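Local coordinates for thylakoid lumenal 15 kDa protein 1, chloroplastic (Arabidopsis thaliana, PDB 3N90) that is of unknown function but folds into a right-handed quadrilateral beta helix of pentapeptide repeats and resides in the chloroplast thylakoid lumen, at residues 36-41 with 56-61; 77-82 with 96-101; 12-17 with 30-35; 63-68 with 83-88; 51-56 with 71-76. The protein carries 2 engineered substitutions. All coordinates share one frame; numbering follows the deposited sequence.

Contact 1. Residues 36-41 with 56-61; sequences SILRQA and ADLTGA
Arg39 grips Asp57 in a side-on salt bridge in which two guanidinium nitrogens converge on one oxygen: NE and NH2 of Arg39 each lie 3.0 Å from OD2 of Asp57. The oxygen sits in the guanidinium plane, whereas the carboxylate is turned almost perpendicular to it (81°). NH2 meets the syn lone pair of OD2, and NE comes from above the carboxylate plane. OD1 of Asp57 is taken from within its own segment by the backbone N of Thr59, closing an Asx turn, and by OG1 of Thr59 at 2.7 Å. Four bonds therefore hold the carboxylate and probably fix its rotation. Thr59 also backs the arginine, its CB lying over the centre of one guanidinium face, 3.7 Å from Arg39 CZ.

The segments are equivalent parts of successive coils of the quadrilateral beta helix, twenty residues or four pentapeptides apart, and each ends in a type II turn, Leu38 to Ala41 and Leu58 to Ala61.

Between the backbones, Asp57 N bonds to Ser36 O, Leu38 N to Asp57 O at 2.7 Å, and Gln40 N to Thr59 O at 2.9 Å.

Apolar contact is made by Leu38 and Leu58, which lie side by side and point the same way, with Leu38 CB 3.8 Å from Leu58 CD2. Next to them are the rings of Phe53 and Phe73.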
# COMPACT_ATOMS: atom_id res chain seq x y z
N SER A 36 13.38 -0.51 -1.18
CA SER A 36 13.65 0.86 -0.77
C SER A 36 13.19 1.15 0.65
O SER A 36 12.33 0.45 1.21
CB SER A 36 13.04 1.85 -1.73
OG SER A 36 13.77 1.80 -2.92
N ILE A 37 13.77 2.20 1.25
CA ILE A 37 13.32 2.68 2.55
C ILE A 37 12.39 3.86 2.29
O ILE A 37 12.77 4.84 1.63
CB ILE A 37 14.50 3.13 3.46
CG1 ILE A 37 15.56 2.05 3.60
CG2 ILE A 37 13.92 3.50 4.83
CD1 ILE A 37 16.77 2.51 4.47
N LEU A 38 11.16 3.73 2.76
CA LEU A 38 10.10 4.70 2.50
C LEU A 38 9.40 5.13 3.79
O LEU A 38 8.19 5.41 3.80
CB LEU A 38 9.09 4.14 1.47
CG LEU A 38 9.65 4.12 0.04
CD1 LEU A 38 8.85 3.11 -0.79
CD2 LEU A 38 9.57 5.50 -0.56
N ARG A 39 10.16 5.12 4.91
CA ARG A 39 9.58 5.49 6.18
C ARG A 39 9.10 6.93 6.10
O ARG A 39 9.82 7.82 5.59
CB ARG A 39 10.58 5.38 7.34
CG ARG A 39 11.11 4.05 7.60
CD ARG A 39 11.73 4.10 9.03
NE ARG A 39 11.65 2.74 9.39
CZ ARG A 39 11.36 2.19 10.53
NH1 ARG A 39 11.12 2.83 11.69
NH2 ARG A 39 11.33 0.89 10.44
N GLN A 40 7.88 7.12 6.58
CA GLN A 40 7.19 8.42 6.55
C GLN A 40 7.01 9.05 5.17
O GLN A 40 6.81 10.26 5.06
CB GLN A 40 7.93 9.43 7.44
CG GLN A 40 8.02 9.05 8.89
CD GLN A 40 9.19 8.14 9.24
OE1 GLN A 40 10.34 8.36 8.82
NE2 GLN A 40 8.91 7.13 10.06
N ALA A 41 7.12 8.25 4.10
CA ALA A 41 6.99 8.79 2.75
C ALA A 41 5.53 9.15 2.55
O ALA A 41 4.66 8.53 3.14
CB ALA A 41 7.43 7.79 1.69
N ALA A 56 10.15 -3.53 0.59
CA ALA A 56 10.31 -2.13 1.00
C ALA A 56 9.95 -1.92 2.47
O ALA A 56 9.24 -2.72 3.08
CB ALA A 56 9.51 -1.14 0.09
N ASP A 57 10.46 -0.84 3.04
CA ASP A 57 10.06 -0.46 4.39
C ASP A 57 9.18 0.76 4.31
O ASP A 57 9.62 1.86 3.97
CB ASP A 57 11.30 -0.17 5.26
CG ASP A 57 10.94 0.22 6.70
OD1 ASP A 57 9.75 0.23 7.06
OD2 ASP A 57 11.89 0.47 7.48
N LEU A 58 7.89 0.54 4.58
CA LEU A 58 6.90 1.61 4.43
C LEU A 58 6.48 2.22 5.77
O LEU A 58 5.47 2.95 5.84
CB LEU A 58 5.67 1.09 3.64
CG LEU A 58 5.91 1.06 2.12
CD1 LEU A 58 5.05 0.02 1.40
CD2 LEU A 58 5.67 2.49 1.51
N THR A 59 7.23 1.92 6.82
CA THR A 59 6.77 2.25 8.16
C THR A 59 6.31 3.71 8.26
O THR A 59 7.06 4.63 7.89
CB THR A 59 7.90 2.00 9.20
OG1 THR A 59 8.20 0.60 9.22
CG2 THR A 59 7.43 2.46 10.59
N GLY A 60 5.07 3.93 8.70
CA GLY A 60 4.56 5.32 8.86
C GLY A 60 4.21 6.11 7.60
O GLY A 60 3.91 7.32 7.68
N ALA A 61 4.27 5.43 6.45
CA ALA A 61 3.98 6.09 5.18
C ALA A 61 2.49 6.43 5.09
O ALA A 61 1.66 5.77 5.73
CB ALA A 61 4.39 5.21 4.02

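Contact 2. Residues 77-82 with 96-101; sequences NVTKVN and NTSFKG
Asn77 pairs with Ser98 in a single backbone bridge, and the bond that follows runs from Val78 N to Ser98 O at 2.8 Å. Val78 then directs its side chain at Phe99. Its CB stands over one face of the ring, 3.9 Å from the centroid and 13° off the normal, in a CH-pi contact. The two methyls spread over the same ring: CG1, anti to the backbone N (chi1 -160°), approaches CE1 and CZ of Phe99, while CG2 lies beside CE2 and also meets Thr97 CG2 at 4.0 Å. An alanine in place of Phe99, lacking the ring, would probably open a gap beneath Val78 and leave Leu83 without one of its packing partners. At Thr79, CG2 rests against the side chain of Ser98, whose OG accepts from Lys100 N at 3.2 Å in an ST turn. Lys80 N binds Lys100 O at 3.0 Å, and the lysine side chain joins the far end of the contact through a water, which lies 3.2 Å from Lys80 NZ and donates to Gly101 O.

Asn77 and Ser98, like Lys80 and Gly101, are 21 positions apart, one more than the four pentapeptides of a regular coil. Within the beta helix, the preceding coil adds backbone bonds from Ala56, Leu58 and Gly60 to the 77-82 segment. On the C-terminal side, Ser102 OG bonds to Val78 O and Val81 N, and Gly101 N bonds to the hydroxyl of Tyr121 in helix 116-125.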
# COMPACT_ATOMS: atom_id res chain seq x y z
N ASN A 77 7.47 -4.11 4.96
CA ASN A 77 7.12 -3.62 6.28
C ASN A 77 6.08 -2.50 6.10
O ASN A 77 6.41 -1.39 5.70
CB ASN A 77 8.39 -3.12 6.99
CG ASN A 77 8.14 -2.68 8.40
OD1 ASN A 77 6.99 -2.54 8.80
ND2 ASN A 77 9.21 -2.46 9.16
N VAL A 78 4.82 -2.83 6.35
CA VAL A 78 3.72 -1.90 6.18
C VAL A 78 3.14 -1.56 7.55
O VAL A 78 1.92 -1.55 7.74
CB VAL A 78 2.68 -2.48 5.17
CG1 VAL A 78 1.80 -1.35 4.60
CG2 VAL A 78 3.42 -3.12 4.00
N THR A 79 4.02 -1.32 8.51
CA THR A 79 3.57 -1.03 9.87
C THR A 79 3.22 0.44 10.01
O THR A 79 3.91 1.31 9.49
CB THR A 79 4.65 -1.42 10.95
OG1 THR A 79 5.79 -0.62 10.77
CG2 THR A 79 5.07 -2.86 10.85
N LYS A 80 2.12 0.73 10.71
CA LYS A 80 1.73 2.13 10.99
C LYS A 80 1.54 3.01 9.74
O LYS A 80 1.77 4.22 9.76
CB LYS A 80 2.72 2.77 11.98
CG LYS A 80 2.73 2.14 13.36
CD LYS A 80 3.70 2.89 14.31
CE LYS A 80 3.99 2.08 15.56
NZ LYS A 80 2.84 2.18 16.53
N VAL A 81 1.06 2.38 8.68
CA VAL A 81 0.86 3.02 7.40
C VAL A 81 -0.60 3.42 7.34
O VAL A 81 -1.46 2.67 7.78
CB VAL A 81 1.16 2.03 6.25
CG1 VAL A 81 0.68 2.58 4.90
CG2 VAL A 81 2.67 1.68 6.19
N ASN A 82 -0.87 4.59 6.77
CA ASN A 82 -2.23 5.00 6.55
C ASN A 82 -2.71 4.47 5.20
O ASN A 82 -2.18 4.85 4.15
CB ASN A 82 -2.34 6.51 6.64
CG ASN A 82 -3.78 6.99 6.70
OD1 ASN A 82 -4.72 6.22 6.48
ND2 ASN A 82 -3.96 8.27 7.00
N ASN A 96 6.28 -12.78 5.10
CA ASN A 96 6.43 -12.02 6.33
C ASN A 96 6.19 -10.52 6.18
O ASN A 96 7.06 -9.71 6.56
CB ASN A 96 7.89 -12.18 6.76
CG ASN A 96 8.87 -11.86 5.60
OD1 ASN A 96 9.10 -12.71 4.75
ND2 ASN A 96 9.39 -10.62 5.56
N THR A 97 5.04 -10.15 5.65
CA THR A 97 4.65 -8.75 5.53
C THR A 97 3.99 -8.41 6.85
O THR A 97 3.21 -9.21 7.38
CB THR A 97 3.62 -8.57 4.38
OG1 THR A 97 4.08 -9.27 3.21
CG2 THR A 97 3.41 -7.11 4.03
N SER A 98 4.29 -7.24 7.41
CA SER A 98 3.58 -6.81 8.61
C SER A 98 2.70 -5.61 8.32
O SER A 98 3.18 -4.65 7.75
CB SER A 98 4.54 -6.47 9.75
OG SER A 98 3.77 -6.03 10.85
N PHE A 99 1.42 -5.68 8.68
CA PHE A 99 0.53 -4.50 8.64
C PHE A 99 0.21 -3.97 10.06
O PHE A 99 -0.68 -3.14 10.23
CB PHE A 99 -0.79 -4.79 7.88
CG PHE A 99 -0.70 -4.66 6.38
CD1 PHE A 99 -1.52 -3.76 5.70
CD2 PHE A 99 0.17 -5.45 5.63
CE1 PHE A 99 -1.47 -3.62 4.30
CE2 PHE A 99 0.24 -5.31 4.22
CZ PHE A 99 -0.58 -4.40 3.55
N LYS A 100 0.95 -4.44 11.07
CA LYS A 100 0.68 -4.04 12.47
C LYS A 100 0.57 -2.53 12.65
O LYS A 100 1.48 -1.77 12.27
CB LYS A 100 1.74 -4.62 13.41
CG LYS A 100 1.68 -4.09 14.84
CD LYS A 100 2.40 -5.00 15.81
CE LYS A 100 2.29 -4.49 17.24
NZ LYS A 100 3.05 -5.37 18.17
N GLY A 101 -0.55 -2.08 13.23
CA GLY A 101 -0.70 -0.66 13.53
C GLY A 101 -1.26 0.15 12.37
O GLY A 101 -1.55 1.34 12.53
O HOH W 1 -0.22 2.10 15.45

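Contact 3. Residues 12-17 with 30-35; sequences VTRGQD and RQDFKT
Thr13 and Gln31 cross at about a right angle and are joined by a hydrogen bond from Gln31 NE2 to Thr13 OG1, 2.9 Å long and nearly straight (173°), with the hydroxyl in the plane of the amide. The same hydroxyl donates to Asp32 O at 2.7 Å, approaching from above the carbonyl plane. OG1 can serve both partners because it is placed between the backbone N and carbonyl carbon of Thr13 (chi1 56°). Gln31 NE2 has a second acceptor in Tyr8 O.

In the backbone, Gly15 N bonds to Lys34 O at 2.9 Å, and Gly15 CA makes a CA-H...O contact with Thr35 O.

This contact lays the short helix 10-13 and the residues after it against the beta helix: the side chain of Thr13 lies against Phe33, in a place comparable to that of an inward residue one coil earlier.

Arg14 and Asp32 are linked through a water, which donates to Asp32 OD2 at 2.7 Å and accepts from Arg14 NH1, also at 2.7 Å, while NH1 and OD2 stay 4.9 Å apart. Asp32 OD1 accepts from Lys34 N in an Asx turn.

Apolar contact falls to Phe33, whose CE1 is 3.6 Å from both CB and CG2 of Thr13. Phe53 lies nearly parallel to the Phe33 ring, and Phe23 and Phe43 meet it edge-to-face.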
# COMPACT_ATOMS: atom_id res chain seq x y z
N VAL A 12 15.89 5.57 -9.89
CA VAL A 12 15.69 6.63 -8.95
C VAL A 12 15.00 6.10 -7.69
O VAL A 12 15.23 6.59 -6.59
CB VAL A 12 14.83 7.76 -9.58
CG1 VAL A 12 14.37 8.76 -8.54
CG2 VAL A 12 15.56 8.42 -10.77
N THR A 13 14.17 5.07 -7.87
CA THR A 13 13.31 4.60 -6.80
C THR A 13 13.71 3.22 -6.25
O THR A 13 13.33 2.87 -5.11
CB THR A 13 11.83 4.63 -7.26
OG1 THR A 13 11.69 3.85 -8.45
CG2 THR A 13 11.37 6.08 -7.54
N ARG A 14 14.46 2.44 -7.00
CA ARG A 14 14.74 1.07 -6.57
C ARG A 14 15.98 0.98 -5.65
O ARG A 14 17.05 1.49 -6.01
CB ARG A 14 14.85 0.14 -7.78
CG ARG A 14 16.14 0.27 -8.53
CD ARG A 14 16.15 -0.49 -9.84
NE ARG A 14 17.21 0.04 -10.70
CZ ARG A 14 17.26 -0.09 -12.03
NH1 ARG A 14 16.29 -0.75 -12.67
NH2 ARG A 14 18.27 0.44 -12.71
N GLY A 15 15.83 0.32 -4.50
CA GLY A 15 16.93 0.11 -3.55
C GLY A 15 17.53 1.44 -3.09
O GLY A 15 18.77 1.60 -3.02
N GLN A 16 16.65 2.39 -2.82
CA GLN A 16 17.07 3.73 -2.39
C GLN A 16 16.53 4.09 -1.02
O GLN A 16 15.50 3.56 -0.59
CB GLN A 16 16.59 4.76 -3.41
CG GLN A 16 17.25 4.62 -4.78
CD GLN A 16 18.74 4.85 -4.75
OE1 GLN A 16 19.24 5.68 -3.99
NE2 GLN A 16 19.46 4.11 -5.57
N ASP A 17 17.22 5.00 -0.32
CA ASP A 17 16.67 5.54 0.91
C ASP A 17 15.87 6.78 0.57
O ASP A 17 16.44 7.82 0.25
CB ASP A 17 17.80 5.87 1.91
CG ASP A 17 17.25 6.35 3.26
OD1 ASP A 17 16.03 6.65 3.37
OD2 ASP A 17 18.03 6.39 4.24
N ARG A 30 3.51 1.20 -11.98
CA ARG A 30 4.58 0.22 -12.12
C ARG A 30 5.99 0.74 -11.74
O ARG A 30 6.98 0.18 -12.14
CB ARG A 30 4.57 -0.41 -13.53
CG ARG A 30 3.29 -1.26 -13.73
CD ARG A 30 3.17 -1.68 -15.18
NE ARG A 30 2.03 -2.58 -15.41
CZ ARG A 30 1.33 -2.63 -16.53
NH1 ARG A 30 1.60 -1.80 -17.53
NH2 ARG A 30 0.34 -3.52 -16.65
N GLN A 31 6.00 1.78 -10.91
CA GLN A 31 7.24 2.26 -10.30
C GLN A 31 7.87 1.14 -9.44
O GLN A 31 7.16 0.40 -8.71
CB GLN A 31 6.96 3.47 -9.43
CG GLN A 31 8.23 4.32 -9.20
CD GLN A 31 8.76 4.97 -10.47
OE1 GLN A 31 7.97 5.39 -11.34
NE2 GLN A 31 10.10 5.06 -10.59
N ASP A 32 9.20 1.02 -9.54
CA ASP A 32 9.96 -0.02 -8.85
C ASP A 32 10.53 0.58 -7.54
O ASP A 32 11.52 1.29 -7.56
CB ASP A 32 11.11 -0.55 -9.73
CG ASP A 32 11.79 -1.79 -9.13
OD1 ASP A 32 11.48 -2.18 -7.97
OD2 ASP A 32 12.64 -2.41 -9.83
N PHE A 33 9.88 0.30 -6.42
CA PHE A 33 10.42 0.65 -5.11
C PHE A 33 10.92 -0.59 -4.36
O PHE A 33 10.95 -0.60 -3.11
CB PHE A 33 9.34 1.31 -4.23
CG PHE A 33 8.91 2.64 -4.70
CD1 PHE A 33 9.66 3.78 -4.41
CD2 PHE A 33 7.73 2.78 -5.40
CE1 PHE A 33 9.21 5.04 -4.83
CE2 PHE A 33 7.29 4.03 -5.85
CZ PHE A 33 8.01 5.15 -5.57
N LYS A 34 11.30 -1.65 -5.09
CA LYS A 34 11.82 -2.85 -4.43
C LYS A 34 12.98 -2.51 -3.48
O LYS A 34 13.91 -1.80 -3.88
CB LYS A 34 12.30 -3.87 -5.46
CG LYS A 34 12.93 -5.10 -4.84
CD LYS A 34 13.02 -6.16 -5.95
CE LYS A 34 13.79 -7.36 -5.47
NZ LYS A 34 14.35 -8.22 -6.56
N THR A 35 12.88 -3.01 -2.26
CA THR A 35 13.88 -2.90 -1.19
C THR A 35 14.32 -1.44 -0.98
O THR A 35 15.49 -1.17 -0.65
CB THR A 35 15.04 -3.97 -1.32
OG1 THR A 35 15.84 -4.02 -0.13
CG2 THR A 35 15.94 -3.77 -2.58
O HOH W 2 13.81 -1.77 -12.22

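Contact 4. Residues 63-68 with 83-88; sequences LSEADL and LTNANL
Glu65 N donates to Thr84 O at 2.8 Å, the first of three backbone bonds joining the segments. Asn87 N then binds Ala66 O at 3.0 Å, and Leu68 N returns to Asn87 O at 2.8 Å. These last two bonds flank a single bridge between Asp67 and Asn87. Both chains turn the same corner, each through a type II turn, Leu63 to Ala66 and Leu83 to Ala86. Thr84 O takes a further, CA-H...O contact from Ser64 CA.

Such stacked turns, one coil apart, form the corners of the quadrilateral beta helix, and the leucines at the centre of successive pentapeptides fill its interior. Leu83 CD2 touches two of them, reaching Leu63 CB at 3.6 Å and Leu68 CD1 at 3.7 Å. Leu63 and Leu83 run side by side, whereas Leu68 lies at about a right angle to Leu83. The CD1 methyl of Leu68 also meets Leu88 CG at 3.8 Å and Ala86 CB at 3.9 Å.

On the outer side, Glu65 and Asn85 lie alongside each other. Bent at chi2 (-83°), the glutamate brings CG and CD against Asn85 CB and places OE1 3.5 Å from it. An alanine at Glu65 would probably bare this flank of Asn85 and deprive Thr132 OG1 of its weak bond to OE1. Asn85 OD1 is itself bonded to Ala131 N.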
# COMPACT_ATOMS: atom_id res chain seq x y z
N LEU A 63 -0.32 6.13 2.52
CA LEU A 63 -0.85 5.63 1.25
C LEU A 63 -2.39 5.89 1.10
O LEU A 63 -3.09 5.23 0.31
CB LEU A 63 -0.49 4.16 1.08
CG LEU A 63 0.92 3.82 0.56
CD1 LEU A 63 1.02 2.33 0.74
CD2 LEU A 63 1.07 4.10 -0.92
N SER A 64 -2.90 6.81 1.91
CA SER A 64 -4.35 7.08 1.90
C SER A 64 -4.80 7.52 0.51
O SER A 64 -4.07 8.22 -0.19
CB SER A 64 -4.76 8.08 3.00
OG SER A 64 -4.22 9.36 2.79
N GLU A 65 -5.96 7.01 0.08
CA GLU A 65 -6.55 7.31 -1.23
C GLU A 65 -5.67 6.95 -2.45
O GLU A 65 -5.93 7.38 -3.59
CB GLU A 65 -7.05 8.78 -1.27
CG GLU A 65 -8.48 8.99 -0.65
CD GLU A 65 -9.67 8.68 -1.61
OE1 GLU A 65 -9.78 7.56 -2.18
OE2 GLU A 65 -10.55 9.56 -1.77
N ALA A 66 -4.63 6.15 -2.21
CA ALA A 66 -3.79 5.69 -3.30
C ALA A 66 -4.47 4.61 -4.15
O ALA A 66 -5.24 3.80 -3.64
CB ALA A 66 -2.47 5.16 -2.74
N ASP A 67 -4.15 4.61 -5.44
CA ASP A 67 -4.49 3.52 -6.35
C ASP A 67 -3.36 2.51 -6.30
O ASP A 67 -2.29 2.74 -6.83
CB ASP A 67 -4.70 4.08 -7.76
CG ASP A 67 -5.05 3.01 -8.79
OD1 ASP A 67 -5.14 1.80 -8.44
OD2 ASP A 67 -5.21 3.39 -9.98
N LEU A 68 -3.58 1.39 -5.58
CA LEU A 68 -2.58 0.33 -5.40
C LEU A 68 -2.99 -0.96 -6.12
O LEU A 68 -2.53 -2.04 -5.78
CB LEU A 68 -2.37 0.06 -3.90
CG LEU A 68 -1.94 1.28 -3.07
CD1 LEU A 68 -2.10 0.98 -1.55
CD2 LEU A 68 -0.52 1.68 -3.45
N LEU A 83 -3.66 3.53 5.26
CA LEU A 83 -4.25 2.99 4.05
C LEU A 83 -5.75 3.34 3.88
O LEU A 83 -6.46 2.68 3.12
CB LEU A 83 -4.05 1.48 3.93
CG LEU A 83 -2.63 0.93 3.58
CD1 LEU A 83 -2.64 -0.57 3.89
CD2 LEU A 83 -2.27 1.18 2.16
N THR A 84 -6.18 4.40 4.56
CA THR A 84 -7.57 4.86 4.48
C THR A 84 -7.93 5.10 3.02
O THR A 84 -7.22 5.85 2.30
CB THR A 84 -7.77 6.17 5.26
OG1 THR A 84 -7.47 5.97 6.64
CG2 THR A 84 -9.24 6.66 5.11
N ASN A 85 -9.00 4.44 2.57
CA ASN A 85 -9.54 4.54 1.22
C ASN A 85 -8.61 4.09 0.09
O ASN A 85 -8.87 4.38 -1.09
CB ASN A 85 -10.05 5.96 0.96
CG ASN A 85 -11.32 6.28 1.73
OD1 ASN A 85 -12.27 5.49 1.69
ND2 ASN A 85 -11.36 7.42 2.39
N ALA A 86 -7.55 3.36 0.42
CA ALA A 86 -6.63 2.89 -0.57
C ALA A 86 -7.26 1.73 -1.32
O ALA A 86 -7.96 0.87 -0.72
CB ALA A 86 -5.29 2.47 0.08
N ASN A 87 -7.07 1.70 -2.63
CA ASN A 87 -7.57 0.59 -3.43
C ASN A 87 -6.47 -0.45 -3.68
O ASN A 87 -5.53 -0.23 -4.45
CB ASN A 87 -8.26 1.07 -4.74
CG ASN A 87 -8.89 -0.08 -5.51
OD1 ASN A 87 -8.86 -1.24 -5.08
ND2 ASN A 87 -9.47 0.22 -6.67
N LEU A 88 -6.54 -1.58 -2.96
CA LEU A 88 -5.57 -2.66 -3.19
C LEU A 88 -6.07 -3.79 -4.07
O LEU A 88 -5.54 -4.88 -4.03
CB LEU A 88 -4.99 -3.21 -1.85
CG LEU A 88 -4.26 -2.15 -1.00
CD1 LEU A 88 -5.22 -1.48 -0.04
CD2 LEU A 88 -3.14 -2.78 -0.21

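Contact 5. Residues 51-56 with 71-76; sequences ASFFDA and ADFSLA
Asp72, whose side chain runs beside that of Phe54, has its OD1 gripped by several donors. Ser74 OG reaches the syn lone pair at 2.6 Å, Ser74 N comes from above the carboxylate plane to close an Asx turn, and Thr92 OG1 bonds to the same oxygen. OD2 receives a bond from a water at 2.6 Å, and this water lies 2.7 Å from Ser52 OG in the other segment. OD2 also lies in the plane of the Phe54 ring, at its edge, 3.4 Å from CD1.

These are neighbouring coils of the beta helix, in twenty-residue register from Ala51 with Ala71 to Phe54 with Ser74, bonded from Asp72 N to Ala51 O, from Phe53 N to Asp72 O at 2.7 Å, and from Asp55 N to Ser74 O.

Inside the coils, Phe53 and Phe73 lie side by side with planes only 12° apart, but the rings are slid so that they barely overlap, with centroids 5.2 Å apart. Both rings also pack on Leu58.

On the outside, with its CG anti to the backbone N (chi1 -175°), Phe54 has Ser74 O over one face and brings CZ to 3.6 Å from Leu75 CD1.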
# COMPACT_ATOMS: atom_id res chain seq x y z
N ALA A 51 2.75 -1.13 -9.08
CA ALA A 51 4.04 -0.71 -8.48
C ALA A 51 4.60 -1.84 -7.63
O ALA A 51 3.83 -2.66 -7.13
CB ALA A 51 3.83 0.56 -7.61
N SER A 52 5.93 -1.91 -7.46
CA SER A 52 6.52 -2.94 -6.60
C SER A 52 7.01 -2.27 -5.31
O SER A 52 7.82 -1.35 -5.37
CB SER A 52 7.70 -3.64 -7.24
OG SER A 52 8.31 -4.57 -6.34
N PHE A 53 6.49 -2.74 -4.19
CA PHE A 53 7.06 -2.41 -2.82
C PHE A 53 7.67 -3.67 -2.22
O PHE A 53 7.75 -3.82 -0.99
CB PHE A 53 5.98 -1.83 -1.91
CG PHE A 53 5.48 -0.47 -2.38
CD1 PHE A 53 6.23 0.68 -2.15
CD2 PHE A 53 4.28 -0.36 -3.09
CE1 PHE A 53 5.77 1.92 -2.60
CE2 PHE A 53 3.82 0.87 -3.54
CZ PHE A 53 4.56 2.01 -3.28
N PHE A 54 8.18 -4.55 -3.08
CA PHE A 54 8.72 -5.83 -2.66
C PHE A 54 9.86 -5.63 -1.63
O PHE A 54 10.88 -5.05 -1.96
CB PHE A 54 9.27 -6.60 -3.86
CG PHE A 54 9.73 -7.99 -3.52
CD1 PHE A 54 8.86 -9.08 -3.70
CD2 PHE A 54 11.00 -8.23 -2.99
CE1 PHE A 54 9.24 -10.38 -3.38
CE2 PHE A 54 11.40 -9.56 -2.67
CZ PHE A 54 10.50 -10.63 -2.87
N ASP A 55 9.65 -6.10 -0.40
CA ASP A 55 10.65 -5.94 0.67
C ASP A 55 11.03 -4.47 0.94
O ASP A 55 12.14 -4.21 1.45
CB ASP A 55 11.94 -6.71 0.37
CG ASP A 55 12.46 -7.49 1.59
OD1 ASP A 55 12.05 -7.19 2.74
OD2 ASP A 55 13.19 -8.47 1.37
N ALA A 56 10.15 -3.53 0.59
CA ALA A 56 10.31 -2.13 1.00
C ALA A 56 9.95 -1.92 2.47
O ALA A 56 9.24 -2.72 3.08
CB ALA A 56 9.51 -1.14 0.09
N ALA A 71 -0.49 -3.87 -7.03
CA ALA A 71 0.84 -3.59 -6.47
C ALA A 71 1.34 -4.76 -5.66
O ALA A 71 0.53 -5.54 -5.12
CB ALA A 71 0.81 -2.35 -5.61
N ASP A 72 2.66 -4.85 -5.52
CA ASP A 72 3.24 -5.97 -4.78
C ASP A 72 3.79 -5.48 -3.45
O ASP A 72 4.76 -4.70 -3.43
CB ASP A 72 4.34 -6.63 -5.58
CG ASP A 72 4.88 -7.91 -4.91
OD1 ASP A 72 4.22 -8.42 -3.97
OD2 ASP A 72 5.93 -8.39 -5.32
N PHE A 73 3.19 -5.93 -2.35
CA PHE A 73 3.68 -5.59 -1.03
C PHE A 73 4.35 -6.81 -0.37
O PHE A 73 4.56 -6.82 0.84
CB PHE A 73 2.56 -5.08 -0.13
CG PHE A 73 2.02 -3.75 -0.52
CD1 PHE A 73 2.61 -2.58 -0.04
CD2 PHE A 73 0.93 -3.67 -1.36
CE1 PHE A 73 2.09 -1.33 -0.41
CE2 PHE A 73 0.43 -2.44 -1.73
CZ PHE A 73 1.01 -1.27 -1.25
N SER A 74 4.67 -7.83 -1.16
CA SER A 74 5.26 -9.03 -0.56
C SER A 74 6.51 -8.65 0.23
O SER A 74 7.32 -7.89 -0.27
CB SER A 74 5.59 -10.05 -1.64
OG SER A 74 4.39 -10.40 -2.31
N LEU A 75 6.61 -9.19 1.44
CA LEU A 75 7.79 -9.00 2.34
C LEU A 75 7.96 -7.58 2.85
O LEU A 75 8.94 -7.29 3.56
CB LEU A 75 9.12 -9.42 1.67
CG LEU A 75 9.20 -10.78 0.95
CD1 LEU A 75 10.62 -11.19 0.67
CD2 LEU A 75 8.51 -11.80 1.80
N ALA A 76 7.06 -6.68 2.47
CA ALA A 76 7.17 -5.29 2.90
C ALA A 76 6.83 -5.12 4.38
O ALA A 76 6.00 -5.86 4.96
CB ALA A 76 6.25 -4.36 2.03
O HOH W 3 7.35 -7.03 -7.03

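From the N terminus, contact 3 closes first, laying helix 10-13 and what follows it on the coil that holds 30-35. Contact 1 opens directly after it and is crossed by contact 5, the two sharing Ala56. Contact 4 begins after contact 1 has closed, crosses contact 5, and is crossed in turn by contact 2, which opens just after contact 5 ends. None nests inside another; the overlapping loops wind as successive coils of one helix. Contacts 3 and 5 share the side carrying Phe33, Phe53 and Phe73, contacts 1 and 2 the side carrying Leu38, Leu58 and Val78, and contact 4 spans the corner between the two remaining sides, from which Leu63, Leu68 and Leu88 reach Phe73.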